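Local coordinates for protein 2-oxoglutarate dehydrogenase E3 component (Thermus thermophilus, PDB 2YQU) that probably catalyses the NAD(+)-dependent reoxidation of protein-bound dihydrolipoyl groups, using one FAD per subunit, as the E3 component of 2-oxoacid dehydrogenase complexes, at residues W146-D150 with V231-P236; T205-E209 with Y351-E355; R106-T110 with V121-E126; E288-T292 with A319-H323. All coordinates share one frame. Residue numbers count along the deposited sequence, not the author numbering.

Interaction 1 of 4, residues W146-D150 with V231-P236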
loop_
_atom_site.group_PDB
_atom_site.type_symbol
_atom_site.label_atom_id
_atom_site.label_comp_id
_atom_site.label_asym_id
_atom_site.label_seq_id
_atom_site.Cartn_x
_atom_site.Cartn_y
_atom_site.Cartn_z
ATOM N N TRP A 146 -5.759 -22.474 34.499
ATOM C CA TRP A 146 -4.519 -23.261 34.491
ATOM C C TRP A 146 -3.270 -22.437 34.185
ATOM O O TRP A 146 -2.157 -22.920 34.364
ATOM C CB TRP A 146 -4.609 -24.447 33.516
ATOM C CG TRP A 146 -5.169 -24.144 32.162
ATOM C CD1 TRP A 146 -6.423 -24.434 31.720
ATOM C CD2 TRP A 146 -4.497 -23.505 31.063
ATOM N NE1 TRP A 146 -6.579 -24.017 30.421
ATOM C CE2 TRP A 146 -5.412 -23.444 29.991
ATOM C CE3 TRP A 146 -3.210 -22.975 30.874
ATOM C CZ2 TRP A 146 -5.092 -22.878 28.758
ATOM C CZ3 TRP A 146 -2.892 -22.414 29.642
ATOM C CH2 TRP A 146 -3.828 -22.371 28.605
ATOM N N ALA A 147 -3.450 -21.209 33.707
ATOM C CA ALA A 147 -2.328 -20.313 33.446
ATOM C C ALA A 147 -2.083 -19.406 34.639
ATOM O O ALA A 147 -2.879 -18.515 34.922
ATOM C CB ALA A 147 -2.583 -19.488 32.194
ATOM N N GLN A 148 -0.982 -19.649 35.344
ATOM C CA GLN A 148 -0.616 -18.845 36.505
ATOM C C GLN A 148 0.223 -17.657 36.047
ATOM O O GLN A 148 1.447 -17.722 35.997
ATOM C CB GLN A 148 0.129 -19.700 37.540
ATOM C CG GLN A 148 -0.714 -20.857 38.085
ATOM C CD GLN A 148 0.068 -21.824 38.959
ATOM O OE1 GLN A 148 -0.109 -23.041 38.852
ATOM N NE2 GLN A 148 0.928 -21.293 39.820
ATOM N N VAL A 149 -0.471 -16.587 35.682
ATOM C CA VAL A 149 0.146 -15.360 35.203
ATOM C C VAL A 149 0.612 -14.537 36.396
ATOM O O VAL A 149 -0.208 -14.116 37.217
ATOM C CB VAL A 149 -0.864 -14.541 34.361
ATOM C CG1 VAL A 149 -0.296 -13.168 33.973
ATOM C CG2 VAL A 149 -1.265 -15.327 33.130
ATOM N N ASP A 150 1.921 -14.325 36.495
ATOM C CA ASP A 150 2.498 -13.450 37.517
ATOM C C ASP A 150 2.976 -12.103 36.939
ATOM O O ASP A 150 3.616 -11.320 37.635
ATOM C CB ASP A 150 3.645 -14.172 38.254
ATOM C CG ASP A 150 4.848 -14.417 37.367
ATOM O OD1 ASP A 150 5.893 -14.900 37.865
ATOM O OD2 ASP A 150 4.843 -14.145 36.151
ATOM N N VAL A 231 -2.424 -27.140 25.952
ATOM C CA VAL A 231 -1.674 -26.748 27.137
ATOM C C VAL A 231 -2.563 -26.969 28.362
ATOM O O VAL A 231 -3.725 -26.558 28.378
ATOM C CB VAL A 231 -1.237 -25.268 27.058
ATOM C CG1 VAL A 231 -0.582 -24.825 28.361
ATOM C CG2 VAL A 231 -0.299 -25.060 25.876
ATOM N N THR A 232 -2.011 -27.634 29.374
ATOM C CA THR A 232 -2.756 -27.977 30.582
ATOM C C THR A 232 -2.316 -27.157 31.791
ATOM O O THR A 232 -3.053 -27.076 32.776
ATOM C CB THR A 232 -2.612 -29.471 30.895
ATOM O OG1 THR A 232 -1.233 -29.853 30.867
ATOM C CG2 THR A 232 -3.263 -30.317 29.824
ATOM N N ALA A 233 -1.124 -26.564 31.733
ATOM C CA ALA A 233 -0.655 -25.683 32.801
ATOM C C ALA A 233 0.446 -24.749 32.315
ATOM O O ALA A 233 1.227 -25.103 31.442
ATOM C CB ALA A 233 -0.141 -26.505 33.993
ATOM N N VAL A 234 0.485 -23.553 32.885
ATOM C CA VAL A 234 1.619 -22.652 32.730
ATOM C C VAL A 234 1.956 -22.156 34.121
ATOM O O VAL A 234 1.108 -21.580 34.792
ATOM C CB VAL A 234 1.311 -21.469 31.797
ATOM C CG1 VAL A 234 2.548 -20.574 31.631
ATOM C CG2 VAL A 234 0.838 -21.980 30.440
ATOM N N VAL A 235 3.187 -22.405 34.557
ATOM C CA VAL A 235 3.594 -22.117 35.928
ATOM C C VAL A 235 4.933 -21.384 35.949
ATOM O O VAL A 235 5.877 -21.810 35.298
ATOM C CB VAL A 235 3.726 -23.421 36.762
ATOM C CG1 VAL A 235 3.985 -23.097 38.232
ATOM C CG2 VAL A 235 2.482 -24.284 36.618
ATOM N N PRO A 236 5.023 -20.276 36.673
ATOM C CA PRO A 236 6.315 -19.603 36.844
ATOM C C PRO A 236 7.280 -20.430 37.691
ATOM O O PRO A 236 6.855 -21.187 38.558
ATOM C CB PRO A 236 5.955 -18.282 37.537
ATOM C CG PRO A 236 4.596 -18.457 38.088
ATOM C CD PRO A 236 3.925 -19.562 37.347
#

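Interaction 2 of 4, residues T205-E209 with Y351-E355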
loop_
_atom_site.group_PDB
_atom_site.type_symbol
_atom_site.label_atom_id
_atom_site.label_comp_id
_atom_site.label_asym_id
_atom_site.label_seq_id
_atom_site.Cartn_x
_atom_site.Cartn_y
_atom_site.Cartn_z
ATOM N N THR A 205 -9.209 -16.720 12.093
ATOM C CA THR A 205 -10.115 -15.804 11.395
ATOM C C THR A 205 -9.752 -15.631 9.925
ATOM O O THR A 205 -10.552 -15.109 9.157
ATOM C CB THR A 205 -10.143 -14.407 12.053
ATOM O OG1 THR A 205 -8.832 -13.827 12.053
ATOM C CG2 THR A 205 -10.533 -14.485 13.524
ATOM N N MET A 206 -8.538 -16.028 9.550
ATOM C CA MET A 206 -8.110 -15.969 8.153
ATOM C C MET A 206 -8.746 -17.095 7.356
ATOM O O MET A 206 -9.240 -18.075 7.908
ATOM C CB MET A 206 -6.583 -16.073 8.039
ATOM C CG MET A 206 -5.811 -14.961 8.724
ATOM S SD MET A 206 -6.083 -13.363 7.936
ATOM C CE MET A 206 -6.392 -12.320 9.359
ATOM N N ASP A 207 -8.727 -16.933 6.036
ATOM C CA ASP A 207 -9.039 -18.003 5.101
ATOM C C ASP A 207 -8.058 -19.148 5.311
ATOM O O ASP A 207 -6.875 -18.913 5.550
ATOM C CB ASP A 207 -8.934 -17.460 3.684
ATOM C CG ASP A 207 -9.342 -18.458 2.625
ATOM O OD1 ASP A 207 -8.488 -19.240 2.187
ATOM O OD2 ASP A 207 -10.490 -18.510 2.143
ATOM N N LEU A 208 -8.556 -20.379 5.233
ATOM C CA LEU A 208 -7.759 -21.551 5.591
ATOM C C LEU A 208 -6.479 -21.616 4.775
ATOM O O LEU A 208 -5.433 -21.949 5.306
ATOM C CB LEU A 208 -8.559 -22.848 5.405
ATOM C CG LEU A 208 -9.005 -23.643 6.635
ATOM C CD1 LEU A 208 -9.615 -22.763 7.703
ATOM C CD2 LEU A 208 -10.002 -24.736 6.232
ATOM N N GLU A 209 -6.575 -21.305 3.486
ATOM C CA GLU A 209 -5.403 -21.284 2.601
ATOM C C GLU A 209 -4.307 -20.340 3.117
ATOM O O GLU A 209 -3.121 -20.661 3.093
ATOM C CB GLU A 209 -5.828 -20.853 1.195
ATOM C CG GLU A 209 -4.989 -21.422 0.070
ATOM C CD GLU A 209 -5.720 -21.374 -1.255
ATOM O OE1 GLU A 209 -6.184 -20.278 -1.635
ATOM O OE2 GLU A 209 -5.827 -22.437 -1.922
ATOM N N TYR A 351 -15.854 -12.399 3.061
ATOM C CA TYR A 351 -16.036 -13.797 3.427
ATOM C C TYR A 351 -14.847 -14.653 3.015
ATOM O O TYR A 351 -14.254 -14.438 1.955
ATOM C CB TYR A 351 -17.308 -14.356 2.775
ATOM C CG TYR A 351 -18.598 -13.843 3.388
ATOM C CD1 TYR A 351 -19.584 -13.255 2.599
ATOM C CD2 TYR A 351 -18.829 -13.953 4.756
ATOM C CE1 TYR A 351 -20.767 -12.791 3.162
ATOM C CE2 TYR A 351 -20.000 -13.491 5.327
ATOM C CZ TYR A 351 -20.966 -12.916 4.525
ATOM O OH TYR A 351 -22.130 -12.455 5.101
ATOM N N THR A 352 -14.517 -15.633 3.855
ATOM C CA THR A 352 -13.572 -16.676 3.485
ATOM C C THR A 352 -14.267 -17.709 2.624
ATOM O O THR A 352 -15.487 -17.758 2.573
ATOM C CB THR A 352 -12.990 -17.385 4.723
ATOM O OG1 THR A 352 -14.046 -18.036 5.438
ATOM C CG2 THR A 352 -12.376 -16.398 5.729
ATOM N N GLU A 353 -13.474 -18.532 1.948
ATOM C CA GLU A 353 -13.990 -19.700 1.245
ATOM C C GLU A 353 -14.808 -20.589 2.187
ATOM O O GLU A 353 -15.841 -21.106 1.793
ATOM C CB GLU A 353 -12.846 -20.506 0.627
ATOM C CG GLU A 353 -12.188 -19.815 -0.553
ATOM C CD GLU A 353 -11.551 -20.787 -1.511
ATOM O OE1 GLU A 353 -12.242 -21.752 -1.911
ATOM O OE2 GLU A 353 -10.372 -20.575 -1.873
ATOM N N GLU A 354 -14.360 -20.716 3.434
ATOM C CA GLU A 354 -15.037 -21.543 4.443
ATOM C C GLU A 354 -16.440 -21.021 4.721
ATOM O O GLU A 354 -17.393 -21.799 4.778
ATOM C CB GLU A 354 -14.230 -21.595 5.746
ATOM C CG GLU A 354 -12.978 -22.458 5.671
ATOM C CD GLU A 354 -11.926 -21.860 4.757
ATOM O OE1 GLU A 354 -11.461 -20.740 5.061
ATOM O OE2 GLU A 354 -11.594 -22.489 3.723
ATOM N N GLU A 355 -16.561 -19.702 4.861
ATOM C CA GLU A 355 -17.849 -19.068 5.120
ATOM C C GLU A 355 -18.777 -19.175 3.910
ATOM O O GLU A 355 -19.960 -19.433 4.075
ATOM C CB GLU A 355 -17.668 -17.608 5.548
ATOM C CG GLU A 355 -17.034 -17.474 6.926
ATOM C CD GLU A 355 -16.607 -16.061 7.273
ATOM O OE1 GLU A 355 -16.892 -15.618 8.403
ATOM O OE2 GLU A 355 -15.984 -15.385 6.434
HETATM O O HOH W 1 -11.364 -19.897 7.508
HETATM O O HOH W 2 -9.638 -21.759 1.978
HETATM O O HOH W 3 -8.900 -22.131 -3.509
#

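Interaction 3 of 4, residues R106-T110 with V121-E126. With FAD (flavin-adenine dinucleotide), chain D.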
loop_
_atom_site.group_PDB
_atom_site.type_symbol
_atom_site.label_atom_id
_atom_site.label_comp_id
_atom_site.label_asym_id
_atom_site.label_seq_id
_atom_site.Cartn_x
_atom_site.Cartn_y
_atom_site.Cartn_z
ATOM N N ARG A 106 -14.044 15.179 29.953
ATOM C CA ARG A 106 -13.437 13.916 30.333
ATOM C C ARG A 106 -13.433 13.754 31.847
ATOM O O ARG A 106 -13.113 14.691 32.578
ATOM C CB ARG A 106 -12.013 13.834 29.772
ATOM C CG ARG A 106 -11.358 12.480 29.954
ATOM C CD ARG A 106 -10.449 12.414 31.155
ATOM N NE ARG A 106 -10.193 11.047 31.596
ATOM C CZ ARG A 106 -9.024 10.421 31.508
ATOM N NH1 ARG A 106 -7.967 10.997 30.958
ATOM N NH2 ARG A 106 -8.913 9.189 31.968
ATOM N N HIS A 107 -13.794 12.558 32.301
ATOM C CA HIS A 107 -13.781 12.184 33.713
ATOM C C HIS A 107 -12.845 10.995 33.882
ATOM O O HIS A 107 -12.878 10.068 33.082
ATOM C CB HIS A 107 -15.177 11.780 34.174
ATOM C CG HIS A 107 -16.221 12.819 33.920
ATOM N ND1 HIS A 107 -16.722 13.628 34.919
ATOM C CD2 HIS A 107 -16.854 13.189 32.781
ATOM C CE1 HIS A 107 -17.622 14.447 34.405
ATOM N NE2 HIS A 107 -17.716 14.208 33.108
ATOM N N GLN A 108 -12.026 11.014 34.925
ATOM C CA GLN A 108 -11.108 9.913 35.199
ATOM C C GLN A 108 -11.614 9.091 36.377
ATOM O O GLN A 108 -11.778 9.601 37.488
ATOM C CB GLN A 108 -9.702 10.421 35.486
ATOM C CG GLN A 108 -8.693 9.292 35.680
ATOM C CD GLN A 108 -7.257 9.766 35.745
ATOM O OE1 GLN A 108 -6.399 9.058 36.264
ATOM N NE2 GLN A 108 -6.990 10.949 35.221
ATOM N N GLY A 109 -11.837 7.808 36.121
ATOM C CA GLY A 109 -12.417 6.902 37.093
ATOM C C GLY A 109 -13.140 5.738 36.448
ATOM O O GLY A 109 -13.279 5.671 35.220
ATOM N N THR A 110 -13.595 4.817 37.290
ATOM C CA THR A 110 -14.354 3.656 36.859
ATOM C C THR A 110 -15.828 4.017 36.878
ATOM O O THR A 110 -16.387 4.302 37.937
ATOM C CB THR A 110 -14.083 2.463 37.801
ATOM O OG1 THR A 110 -12.732 2.009 37.638
ATOM C CG2 THR A 110 -14.939 1.259 37.446
ATOM N N VAL A 121 -18.955 7.876 38.735
ATOM C CA VAL A 121 -17.503 7.807 38.633
ATOM C C VAL A 121 -17.026 7.553 40.053
ATOM O O VAL A 121 -17.082 8.443 40.901
ATOM C CB VAL A 121 -16.889 9.117 38.101
ATOM C CG1 VAL A 121 -15.375 8.964 37.913
ATOM C CG2 VAL A 121 -17.559 9.537 36.799
ATOM N N GLU A 122 -16.575 6.333 40.311
ATOM C CA GLU A 122 -16.301 5.886 41.674
ATOM C C GLU A 122 -15.199 6.682 42.369
ATOM O O GLU A 122 -15.277 6.925 43.571
ATOM C CB GLU A 122 -15.955 4.398 41.676
ATOM C CG GLU A 122 -17.110 3.512 41.244
ATOM C CD GLU A 122 -17.025 2.119 41.821
ATOM O OE1 GLU A 122 -17.982 1.691 42.504
ATOM O OE2 GLU A 122 -15.992 1.461 41.591
ATOM N N GLU A 123 -14.196 7.120 41.615
ATOM C CA GLU A 123 -13.038 7.798 42.204
ATOM C C GLU A 123 -13.352 9.250 42.584
ATOM O O GLU A 123 -12.955 9.699 43.661
ATOM C CB GLU A 123 -11.824 7.729 41.271
ATOM C CG GLU A 123 -11.073 6.403 41.331
ATOM C CD GLU A 123 -11.864 5.237 40.758
ATOM O OE1 GLU A 123 -11.568 4.080 41.121
ATOM O OE2 GLU A 123 -12.778 5.462 39.944
ATOM N N THR A 124 -14.058 9.976 41.712
ATOM C CA THR A 124 -14.426 11.375 41.980
ATOM C C THR A 124 -15.743 11.506 42.756
ATOM O O THR A 124 -16.076 12.590 43.245
ATOM C CB THR A 124 -14.498 12.217 40.664
ATOM O OG1 THR A 124 -15.573 11.765 39.826
ATOM C CG2 THR A 124 -13.252 12.027 39.805
ATOM N N GLY A 125 -16.477 10.402 42.882
ATOM C CA GLY A 125 -17.809 10.411 43.472
ATOM C C GLY A 125 -18.891 11.088 42.637
ATOM O O GLY A 125 -20.030 11.197 43.084
ATOM N N GLU A 126 -18.551 11.538 41.429
ATOM C CA GLU A 126 -19.501 12.255 40.581
ATOM C C GLU A 126 -20.609 11.334 40.112
ATOM O O GLU A 126 -20.355 10.185 39.747
ATOM C CB GLU A 126 -18.818 12.802 39.329
ATOM C CG GLU A 126 -17.933 14.009 39.530
ATOM C CD GLU A 126 -17.247 14.402 38.241
ATOM O OE1 GLU A 126 -17.620 15.449 37.663
ATOM O OE2 GLU A 126 -16.354 13.648 37.803
HETATM P PA FAD D . -10.549 -0.594 24.253
HETATM O O1A FAD D . -10.084 -1.755 25.050
HETATM O O2A FAD D . -9.506 -0.094 23.245
HETATM O O5B FAD D . -11.004 0.571 25.251
HETATM C C5B FAD D . -11.780 0.257 26.382
HETATM C C4B FAD D . -11.444 1.278 27.449
HETATM O O4B FAD D . -12.471 1.251 28.419
HETATM C C3B FAD D . -10.138 0.968 28.177
HETATM O O3B FAD D . -9.248 2.055 28.062
HETATM C C2B FAD D . -10.548 0.751 29.621
HETATM O O2B FAD D . -9.619 1.306 30.523
HETATM C C1B FAD D . -11.896 1.449 29.691
HETATM N N9A FAD D . -12.867 0.943 30.666
HETATM C C8A FAD D . -13.352 -0.333 30.802
HETATM N N7A FAD D . -14.274 -0.344 31.782
HETATM C C5A FAD D . -14.385 0.911 32.276
HETATM C C6A FAD D . -15.168 1.469 33.283
HETATM N N6A FAD D . -16.138 0.793 33.894
HETATM N N1A FAD D . -15.035 2.811 33.527
HETATM C C2A FAD D . -14.168 3.612 32.825
HETATM N N3A FAD D . -13.403 3.054 31.824
HETATM C C4A FAD D . -13.513 1.728 31.575
HETATM N N1 FAD D . -6.622 -4.126 16.606
HETATM C C2 FAD D . -6.480 -3.723 15.296
HETATM O O2 FAD D . -7.459 -3.390 14.621
HETATM N N3 FAD D . -5.232 -3.691 14.728
HETATM C C4 FAD D . -4.121 -4.067 15.450
HETATM O O4 FAD D . -3.031 -3.827 14.958
HETATM C C4X FAD D . -4.244 -4.471 16.779
HETATM N N5 FAD D . -3.131 -4.849 17.514
HETATM C C5X FAD D . -3.294 -5.244 18.840
HETATM C C6 FAD D . -2.170 -5.626 19.578
HETATM C C7 FAD D . -2.313 -6.028 20.914
HETATM C C7M FAD D . -1.070 -6.332 21.707
HETATM C C8 FAD D . -3.573 -6.044 21.505
HETATM C C8M FAD D . -3.728 -6.158 23.000
HETATM C C9 FAD D . -4.694 -5.666 20.764
HETATM C C9A FAD D . -4.562 -5.272 19.427
HETATM N N10 FAD D . -5.680 -4.905 18.674
HETATM C C10 FAD D . -5.511 -4.503 17.357
HETATM C "C1'" FAD D . -7.087 -5.028 19.200
HETATM C "C2'" FAD D . -7.546 -3.642 19.663
HETATM O "O2'" FAD D . -6.684 -3.142 20.674
HETATM C "C3'" FAD D . -8.999 -3.638 20.126
HETATM O "O3'" FAD D . -9.816 -4.230 19.133
HETATM C "C4'" FAD D . -9.493 -2.216 20.365
HETATM O "O4'" FAD D . -8.700 -1.577 21.335
HETATM C "C5'" FAD D . -10.972 -2.218 20.769
HETATM O "O5'" FAD D . -11.397 -0.906 21.065
HETATM P P FAD D . -12.557 -0.648 22.147
HETATM O O1P FAD D . -12.878 0.811 22.175
HETATM O O2P FAD D . -13.732 -1.584 21.931
HETATM O O3P FAD D . -11.937 -1.059 23.579
HETATM O O HOH W 4 -10.627 3.331 38.603
#

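Interaction 4 of 4, residues E288-T292 with A319-H323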
loop_
_atom_site.group_PDB
_atom_site.type_symbol
_atom_site.label_atom_id
_atom_site.label_comp_id
_atom_site.label_asym_id
_atom_site.label_seq_id
_atom_site.Cartn_x
_atom_site.Cartn_y
_atom_site.Cartn_z
ATOM N N GLU A 288 -28.997 -4.410 15.359
ATOM C CA GLU A 288 -28.265 -3.964 14.173
ATOM C C GLU A 288 -27.906 -2.472 14.183
ATOM O O GLU A 288 -27.104 -2.031 13.367
ATOM C CB GLU A 288 -29.025 -4.323 12.889
ATOM C CG GLU A 288 -30.482 -3.884 12.840
ATOM C CD GLU A 288 -31.108 -4.133 11.477
ATOM O OE1 GLU A 288 -32.192 -4.764 11.418
ATOM O OE2 GLU A 288 -30.510 -3.700 10.462
ATOM N N HIS A 289 -28.497 -1.704 15.097
ATOM C CA HIS A 289 -28.117 -0.303 15.289
ATOM C C HIS A 289 -27.258 -0.084 16.529
ATOM O O HIS A 289 -27.039 1.053 16.937
ATOM C CB HIS A 289 -29.369 0.556 15.360
ATOM C CG HIS A 289 -30.281 0.352 14.196
ATOM N ND1 HIS A 289 -30.272 1.174 13.092
ATOM C CD2 HIS A 289 -31.205 -0.604 13.947
ATOM C CE1 HIS A 289 -31.170 0.746 12.222
ATOM N NE2 HIS A 289 -31.744 -0.334 12.715
ATOM N N LEU A 290 -26.778 -1.186 17.103
ATOM C CA LEU A 290 -25.885 -1.202 18.264
ATOM C C LEU A 290 -26.577 -0.788 19.566
ATOM O O LEU A 290 -25.917 -0.445 20.536
ATOM C CB LEU A 290 -24.621 -0.373 18.000
ATOM C CG LEU A 290 -23.864 -0.864 16.762
ATOM C CD1 LEU A 290 -22.990 0.215 16.181
ATOM C CD2 LEU A 290 -23.057 -2.118 17.101
ATOM N N ARG A 291 -27.908 -0.842 19.592
ATOM C CA ARG A 291 -28.652 -0.604 20.826
ATOM C C ARG A 291 -28.701 -1.879 21.654
ATOM O O ARG A 291 -28.921 -2.968 21.120
ATOM C CB ARG A 291 -30.102 -0.200 20.542
ATOM C CG ARG A 291 -30.301 1.081 19.791
ATOM C CD ARG A 291 -31.761 1.282 19.362
ATOM N NE ARG A 291 -32.168 0.277 18.379
ATOM C CZ ARG A 291 -33.299 0.312 17.667
ATOM N NH1 ARG A 291 -34.157 1.316 17.787
ATOM N NH2 ARG A 291 -33.564 -0.665 16.814
ATOM N N THR A 292 -28.545 -1.735 22.963
ATOM C CA THR A 292 -28.838 -2.821 23.885
ATOM C C THR A 292 -30.355 -2.932 23.983
ATOM O O THR A 292 -31.087 -2.224 23.270
ATOM C CB THR A 292 -28.250 -2.550 25.289
ATOM O OG1 THR A 292 -28.890 -1.401 25.865
ATOM C CG2 THR A 292 -26.768 -2.179 25.231
ATOM N N ALA A 319 -21.403 4.728 13.805
ATOM C CA ALA A 319 -22.763 4.295 13.465
ATOM C C ALA A 319 -23.718 4.460 14.641
ATOM O O ALA A 319 -24.884 4.805 14.449
ATOM C CB ALA A 319 -22.761 2.840 13.001
ATOM N N ALA A 320 -23.221 4.215 15.849
ATOM C CA ALA A 320 -24.036 4.313 17.055
ATOM C C ALA A 320 -24.491 5.748 17.291
ATOM O O ALA A 320 -25.675 6.000 17.507
ATOM C CB ALA A 320 -23.262 3.815 18.265
ATOM N N VAL A 321 -23.552 6.687 17.226
ATOM C CA VAL A 321 -23.865 8.090 17.523
ATOM C C VAL A 321 -24.651 8.738 16.387
ATOM O O VAL A 321 -25.488 9.601 16.617
ATOM C CB VAL A 321 -22.611 8.928 17.908
ATOM C CG1 VAL A 321 -21.923 8.323 19.132
ATOM C CG2 VAL A 321 -21.638 9.078 16.757
ATOM N N GLU A 322 -24.393 8.307 15.160
ATOM C CA GLU A 322 -25.197 8.749 14.027
ATOM C C GLU A 322 -26.642 8.243 14.140
ATOM O O GLU A 322 -27.567 8.929 13.721
ATOM C CB GLU A 322 -24.542 8.308 12.717
ATOM C CG GLU A 322 -23.341 9.172 12.368
ATOM C CD GLU A 322 -22.717 8.854 11.022
ATOM O OE1 GLU A 322 -21.822 9.624 10.609
ATOM O OE2 GLU A 322 -23.104 7.844 10.381
ATOM N N HIS A 323 -26.836 7.066 14.729
ATOM C CA HIS A 323 -28.187 6.543 14.960
ATOM C C HIS A 323 -28.890 7.325 16.065
ATOM O O HIS A 323 -30.074 7.621 15.957
ATOM C CB HIS A 323 -28.161 5.066 15.330
ATOM C CG HIS A 323 -29.521 4.455 15.453
ATOM N ND1 HIS A 323 -30.031 4.004 16.651
ATOM C CD2 HIS A 323 -30.492 4.254 14.532
ATOM C CE1 HIS A 323 -31.248 3.523 16.456
ATOM N NE2 HIS A 323 -31.548 3.660 15.177
HETATM O O HOH W 5 -26.076 2.343 14.818
#

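Interaction 1 of 4, residues W146-D150 with V231-P236
W146 sets the shape of this contact. With chi1 near p (46°), its indole lies against V231 and V234: atom CZ3 of W146 lies 3.6 Å from CG1 of V231 and 3.8 Å from CG2 of V234. The V234 methyl meets the ring at its edge, whereas V231 O sits over one face. W146 CB also approaches T232 O to 3.1 Å. Beside the tryptophan, the backbones run roughly in the same direction and form a single beta bridge between A147 and V234, with V234 N donating to W146 O (3.1 Å) and Q148 N to V234 O (2.9 Å). The loop 146-150 thus adds briefly to the outer edge of the three-stranded antiparallel sheet begun by strand 231-237. On the strand's other edge, T232 and A233 both face E244 in a classic beta bulge. V231 belongs to the NAD(+) site, although no NAD(+) is bound to this chain. Past the bridge, Q148 centres an inverse gamma turn. Its m, t side chain runs beside the strand, bringing OE1 of Q148 to 3.6 Å from CG2 of V235, while Q148 CB packs 3.8 Å from P236 CD. D150, in the p rotamer, brings OD1 to 3.4 Å from P236 CB; its OD2 accepts hydrogen bonds from the backbone amides of E152, R153 and V154.

Interaction 2 of 4, residues T205-E209 with Y351-E355
Two helix starts meet here, and D207, E354 and T352 carry most of the buried surface. D207 is the N-cap of helix 208-221: its OD1 accepts from E209 N (3.1 Å), while its OD2 reaches across to accept from E353 N (3.0 Å), in the first turn of helix 353-359. E354 returns the exchange, its OE1 accepting from L208 N (2.9 Å). One water joins E354 OE1 to M206 O, and a second joins E354 OE2 to D207 OD1. T352, N-cap of the other helix, forms a capping box with E355, through E355 N to T352 OG1 (3.1 Å) and T352 N to E355 OE2 (3.0 Å), and lays its CG2 3.7 Å from D207 N. The contact joins the NAD(+)-domain helix to the dimerisation domain. Carboxylates crowd together, with D207 OD2 3.8 Å from E354 OE1; backbone amides at the helix N termini and bridging waters stabilise them by hydrogen bonding, and K387, salt-bridged to D207, E209 and E353, supplies positive charge.

Interaction 3 of 4, residues R106-T110 with V121-E126
V121 begins the second segment by wedging its CG1 against the backbone just after strand 105-108, 3.7 Å from both G109 CA and Q108 O, while its CG2 lies 4.2 Å from H107 CB. E122 follows with a backbone bond, its N donating to T110 O (3.1 Å), and its carboxylate forms a salt bridge with R112. E123 folds its side chain back so that OE2 accepts from T110 N (2.9 Å) and sits 3.2 Å from G109 CA; a CB on G109 would clash with both this carboxylate and V121, and the backbone angles there call for glycine in any case. The contact joins the outermost strand of the five-stranded parallel sheet in the FAD domain to the four-residue loop 122-125 that links strands 118-121 and 127-130. G109 and T110 also line the adenine pocket: G109 O is 3.3 Å from FAD C2A and T110 CA 3.5 Å from FAD N1A. Next, T124 packs CG2 3.7 Å from Q108 O, and its OG1 donates to E126 OE2 (2.9 Å). E126 then uses that same OE2 to accept from H107 ND1 (2.9 Å), H107 NE2 being hydrogen-bonded to the hydroxyl of Y2.

Interaction 4 of 4, residues E288-T292 with A319-H323
Ring packing dominates this junction between the loop 288-292 and helix 310-326. The imidazoles of H289 and H323 form an offset stack, with centroids 4.5 Å apart and planes inclined by 30°; the closest atoms are H289 ND1 and H323 CD2, at 3.4 Å. The H323 ring also receives a CH-pi contact from H289 CB, which stands 3.6 Å from its centroid and almost exactly along the ring normal. R291 approaches that ring at its edge, with CD of R291 3.7 Å from CE1 of H323. Apolar contacts come from L290, whose CD1 rests 4.1 Å from A319 CB and 4.2 Å from A320 CB, the small alanines letting the loop come close to the helix. Both L290 and H289 direct their CA-to-CB bonds toward the helix. The polar link is indirect: water 5 donates to H289 O (2.7 Å) and, weakly, to A319 O (2.8 Å). Two of the polar side chains have partners outside the contact: H323 ND1 is hydrogen-bonded to the Y298 hydroxyl on strand 297-299, and R291 NE forms a salt bridge with D287. The loop therefore meets the helix through dispersion and ring stacking rather than direct polar bonds, while R291 pairs with D287 just before the loop, and H323 with Y298.

In the fold
From the N terminus, interaction 3 closes first, a short loop of ten residues that ties the edge strand of the FAD-domain sheet to the loop between strands 118-121 and 127-130. Interaction 1 opens next, in the passage into the NAD(+) domain, and ties the loop before strand 154-155 to edge strand 231-237 of the three-stranded antiparallel sheet; interaction 2 opens at 205-209 before it closes, so the two cross. Inside the long loop of interaction 2 lies interaction 4, where the chain has returned to the FAD domain and a loop leading to strand 297-299 meets helix 310-326. At 351-355 interaction 2 closes, joining the NAD(+) and dimerisation domains. The four contacts are separate.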